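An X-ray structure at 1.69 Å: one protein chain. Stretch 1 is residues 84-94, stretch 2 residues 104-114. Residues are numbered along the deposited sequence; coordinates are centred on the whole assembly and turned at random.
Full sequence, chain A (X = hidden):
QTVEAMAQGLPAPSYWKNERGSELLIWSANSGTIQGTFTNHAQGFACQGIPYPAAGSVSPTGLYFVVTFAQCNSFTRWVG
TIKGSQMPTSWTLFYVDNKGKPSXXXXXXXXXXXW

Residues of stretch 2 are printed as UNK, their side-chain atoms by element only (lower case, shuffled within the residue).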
# COMPACT_ATOMS: atom_id res chain seq x y z
N GLY A 84 12.97 10.59 -4.54
CA GLY A 84 12.40 11.36 -5.63
C GLY A 84 11.05 10.84 -6.06
O GLY A 84 10.12 10.80 -5.26
N SER A 85 10.95 10.38 -7.31
CA SER A 85 9.67 9.97 -7.91
C SER A 85 9.42 8.45 -7.75
O SER A 85 8.50 7.88 -8.32
CB SER A 85 9.64 10.40 -9.39
OG SER A 85 8.34 10.25 -9.92
N GLN A 86 10.27 7.79 -6.97
CA GLN A 86 10.16 6.34 -6.79
C GLN A 86 10.13 5.96 -5.32
O GLN A 86 10.78 6.60 -4.47
CB GLN A 86 11.30 5.62 -7.52
CG GLN A 86 11.15 5.77 -9.06
CD GLN A 86 11.36 4.49 -9.88
OE1 GLN A 86 12.39 3.81 -9.76
NE2 GLN A 86 10.39 4.18 -10.77
N MET A 87 9.39 4.89 -5.02
CA MET A 87 9.16 4.51 -3.65
C MET A 87 9.37 3.00 -3.55
O MET A 87 8.42 2.21 -3.63
CB MET A 87 7.73 4.89 -3.21
CG MET A 87 7.42 4.48 -1.78
SD MET A 87 5.67 4.59 -1.39
CE MET A 87 5.30 6.31 -1.53
N PRO A 88 10.63 2.59 -3.37
CA PRO A 88 10.84 1.16 -3.23
C PRO A 88 10.35 0.66 -1.89
O PRO A 88 10.52 1.33 -0.89
CB PRO A 88 12.37 1.01 -3.36
CG PRO A 88 12.92 2.36 -2.84
CD PRO A 88 11.88 3.38 -3.26
N THR A 89 9.78 -0.54 -1.85
CA THR A 89 9.20 -1.05 -0.61
C THR A 89 9.32 -2.57 -0.58
O THR A 89 9.49 -3.22 -1.63
CB THR A 89 7.67 -0.77 -0.50
OG1 THR A 89 6.99 -1.44 -1.57
CG2 THR A 89 7.35 0.72 -0.48
N SER A 90 9.27 -3.13 0.63
CA SER A 90 9.04 -4.57 0.78
C SER A 90 7.66 -4.72 1.43
O SER A 90 7.22 -3.83 2.13
CB SER A 90 10.09 -5.24 1.67
OG SER A 90 10.16 -4.65 2.97
N TRP A 91 6.97 -5.83 1.18
CA TRP A 91 5.69 -5.99 1.85
C TRP A 91 5.48 -7.37 2.44
O TRP A 91 6.16 -8.31 2.05
CB TRP A 91 4.53 -5.61 0.94
CG TRP A 91 4.58 -6.31 -0.37
CD1 TRP A 91 5.04 -5.80 -1.55
CD2 TRP A 91 4.17 -7.67 -0.65
NE1 TRP A 91 4.91 -6.74 -2.54
CE2 TRP A 91 4.40 -7.90 -2.02
CE3 TRP A 91 3.60 -8.70 0.13
CZ2 TRP A 91 4.09 -9.12 -2.64
CZ3 TRP A 91 3.32 -9.93 -0.47
CH2 TRP A 91 3.55 -10.13 -1.86
N THR A 92 4.55 -7.46 3.38
CA THR A 92 4.19 -8.73 4.01
C THR A 92 2.66 -8.70 4.00
O THR A 92 2.06 -7.71 4.42
CB THR A 92 4.71 -8.79 5.45
OG1 THR A 92 6.15 -8.74 5.45
CG2 THR A 92 4.24 -10.07 6.19
N LEU A 93 2.06 -9.76 3.44
CA LEU A 93 0.60 -9.93 3.31
C LEU A 93 0.22 -11.03 4.31
O LEU A 93 0.87 -12.07 4.38
CB LEU A 93 0.25 -10.41 1.90
CG LEU A 93 -1.12 -11.08 1.72
CD1 LEU A 93 -2.21 -10.01 1.83
CD2 LEU A 93 -1.21 -11.86 0.39
N PHE A 94 -0.82 -10.77 5.09
CA PHE A 94 -1.42 -11.82 5.93
C PHE A 94 -2.84 -12.05 5.48
O PHE A 94 -3.58 -11.11 5.27
CB PHE A 94 -1.37 -11.43 7.40
CG PHE A 94 -0.19 -12.02 8.13
CD1 PHE A 94 1.04 -11.37 8.14
CD2 PHE A 94 -0.28 -13.28 8.71
CE1 PHE A 94 2.14 -11.93 8.78
CE2 PHE A 94 0.81 -13.85 9.37
CZ PHE A 94 2.02 -13.16 9.41
N UNK A 104 0.92 -16.36 5.20
CA UNK A 104 1.63 -15.11 4.92
C UNK A 104 2.41 -15.19 3.63
O UNK A 104 2.83 -16.28 3.20
c UNK A 104 4.01 -14.82 5.97
c UNK A 104 2.50 -14.67 6.10
n UNK A 104 6.50 -16.79 7.30
n UNK A 104 6.10 -14.51 7.29
c UNK A 104 6.95 -15.54 7.29
n UNK A 104 8.25 -15.31 7.26
c UNK A 104 4.65 -14.61 7.33
N UNK A 105 2.58 -14.04 2.99
CA UNK A 105 3.37 -13.94 1.77
C UNK A 105 4.22 -12.70 1.90
O UNK A 105 3.84 -11.75 2.59
c UNK A 105 2.46 -13.83 0.55
c UNK A 105 3.00 -14.15 -0.85
c UNK A 105 2.02 -13.65 -1.89
c UNK A 105 3.21 -15.66 -1.01
N UNK A 106 5.39 -12.72 1.27
CA UNK A 106 6.33 -11.61 1.33
C UNK A 106 6.79 -11.23 -0.07
O UNK A 106 6.76 -12.05 -0.99
c UNK A 106 7.20 -11.98 3.72
n UNK A 106 9.19 -12.38 6.99
c UNK A 106 8.06 -12.05 6.07
c UNK A 106 7.53 -11.96 2.22
c UNK A 106 8.44 -12.08 4.59
N UNK A 107 7.16 -9.97 -0.26
CA UNK A 107 7.45 -9.54 -1.62
C UNK A 107 7.98 -8.13 -1.65
O UNK A 107 8.29 -7.58 -0.60
N UNK A 108 8.17 -7.60 -2.85
CA UNK A 108 8.65 -6.22 -3.01
C UNK A 108 7.81 -5.47 -4.03
O UNK A 108 7.18 -6.09 -4.89
N UNK A 109 7.76 -4.14 -3.93
CA UNK A 109 7.05 -3.31 -4.90
C UNK A 109 7.85 -2.05 -5.06
O UNK A 109 8.43 -1.55 -4.10
c UNK A 109 4.56 -3.83 -4.68
o UNK A 109 4.60 -4.49 -5.75
o UNK A 109 3.57 -3.85 -3.90
c UNK A 109 5.68 -2.87 -4.36
N UNK A 110 7.82 -1.48 -6.26
CA UNK A 110 8.26 -0.08 -6.40
C UNK A 110 7.06 0.73 -6.88
O UNK A 110 6.50 0.45 -7.96
c UNK A 110 11.83 -0.83 -7.97
c UNK A 110 10.62 -0.85 -6.98
c UNK A 110 9.48 0.09 -7.37
c UNK A 110 9.91 1.57 -7.44
N UNK A 111 6.66 1.72 -6.10
CA UNK A 111 5.62 2.64 -6.51
C UNK A 111 6.32 3.80 -7.19
O UNK A 111 7.35 4.28 -6.71
c UNK A 111 3.79 0.16 -3.18
c UNK A 111 2.66 1.99 -4.98
c UNK A 111 2.41 0.08 -3.48
c UNK A 111 4.01 2.10 -4.66
c UNK A 111 4.58 1.19 -3.76
c UNK A 111 4.86 3.15 -5.30
c UNK A 111 1.84 0.99 -4.41
N UNK A 112 5.75 4.25 -8.29
CA UNK A 112 6.29 5.38 -9.03
C UNK A 112 5.27 6.48 -8.99
O UNK A 112 4.07 6.21 -9.17
o UNK A 112 7.62 3.99 -10.47
c UNK A 112 7.01 6.14 -11.32
c UNK A 112 6.55 4.95 -10.48
N UNK A 113 5.72 7.70 -8.72
CA UNK A 113 4.80 8.83 -8.68
C UNK A 113 4.26 9.17 -10.08
O UNK A 113 5.00 9.28 -11.07
n UNK A 113 3.65 14.96 -6.27
c UNK A 113 5.38 10.04 -7.91
c UNK A 113 4.87 14.40 -6.26
c UNK A 113 4.62 11.34 -8.21
n UNK A 113 5.12 13.13 -6.62
n UNK A 113 5.89 15.14 -5.91
c UNK A 113 4.16 12.15 -7.02
N UNK A 114 2.93 9.28 -10.15
CA UNK A 114 2.21 9.62 -11.37
C UNK A 114 1.87 11.11 -11.41
O UNK A 114 2.10 11.78 -12.43
c UNK A 114 0.94 8.76 -11.54
c UNK A 114 0.21 9.14 -12.82
c UNK A 114 1.33 7.29 -11.57

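Position 104 carries three carbons in a row, a nitrogen, and then a carbon bearing two more nitrogens. Its CB lies over the face of the Phe94 ring, 3.7 Å from the ring centroid. The guanidinium group identifies Arg104; its aliphatic base covers the aromatic ring, while the guanidinium, at an exposed site, leads away from stretch 1.

Position 105 has four carbons forked at the second. One of the end carbons is 3.8 Å from CH2 of Trp91, and its CB lies 4.2 Å from CD2 of Leu93. This is Leu105, an apolar branched chain that packs against both. Its backbone pairs with Leu93 in both directions.

At position 106 four carbons run in a row to a terminal nitrogen, and the second carbon packs 3.8 Å from OG1 of Thr92. This is Lys106, whose nearly extended remainder carries the amine outward from an exposed site.

Position 107 has no side-chain atoms. Its CA sits over the six-membered ring of Trp91, 3.7 Å from the centroid, and an ideal CB would come within 2.2 Å of Trp91 CZ2, a clash. The residue is Gly107, and the reason is steric: the indole occupies the space a side chain would need.

Position 108 is also bare, and its CA approaches the O of Thr89 at 3.4 Å. It is Gly108, but here a CB would have room, so this contact does not require glycine.

Position 109 shows two carbons, the second carrying two oxygens, one of which lies 3.4 Å from CD1 of Trp91. This is Asp109. Both oxygens are hydrogen-bonded elsewhere in the structure, which makes an acid tolerable at a buried site.

Position 110 has four carbons forked at the first, one arm two carbons long. The inner carbon of that arm lies 4.4 Å from CB of Pro88. This is Ile110, making an apolar pairing at the surface.

Position 111 bears one carbon and then a six-carbon ring. Its CB is 4.0 Å from CB of Met87, whose SD lies obliquely 5.1 Å from the ring centroid. This is Phe111: the ring is buried, Met87 supplies an apolar contact, and Met87 O and Thr89 OG1 lie at its edge.

Position 112 has one carbon carrying an oxygen and a carbon; the oxygen is 2.8 Å from NE2 of Gln86. This is Thr112, whose hydroxyl suits the place by accepting a weak hydrogen bond from that amide.

Position 113 has three carbons, a nitrogen, and a carbon with two more nitrogens. Its CB is 3.6 Å from OG of Ser85, and its N donates to O of Ser85 at 2.8 Å. This is Arg113: the aliphatic base lies by Ser85, while the charged end leads away from stretch 1 and its NH1 is hydrogen-bonded just outside the stretches.

Position 114, one carbon carrying two more, points away and makes no contact; it is Val114.

The contact is an antiparallel strand pair. Reciprocal backbone bonds join Met87 with Phe111, Thr89 with Asp109, Trp91 with Gly107 and Leu93 with Leu105, and OG1 of Thr89 adds a bond to O of Asp109 at 2.9 Å. The side chains of these pairs, Gly107 having none, lie on one face, where Trp91 lies across glycine. The CA atoms of residues in the intervening pairs approach carbonyl oxygens across the strands; their side chains, Gly108 having none, lie on the other.

Stretch 2, residues 104-114: RLKGGDIFTRV
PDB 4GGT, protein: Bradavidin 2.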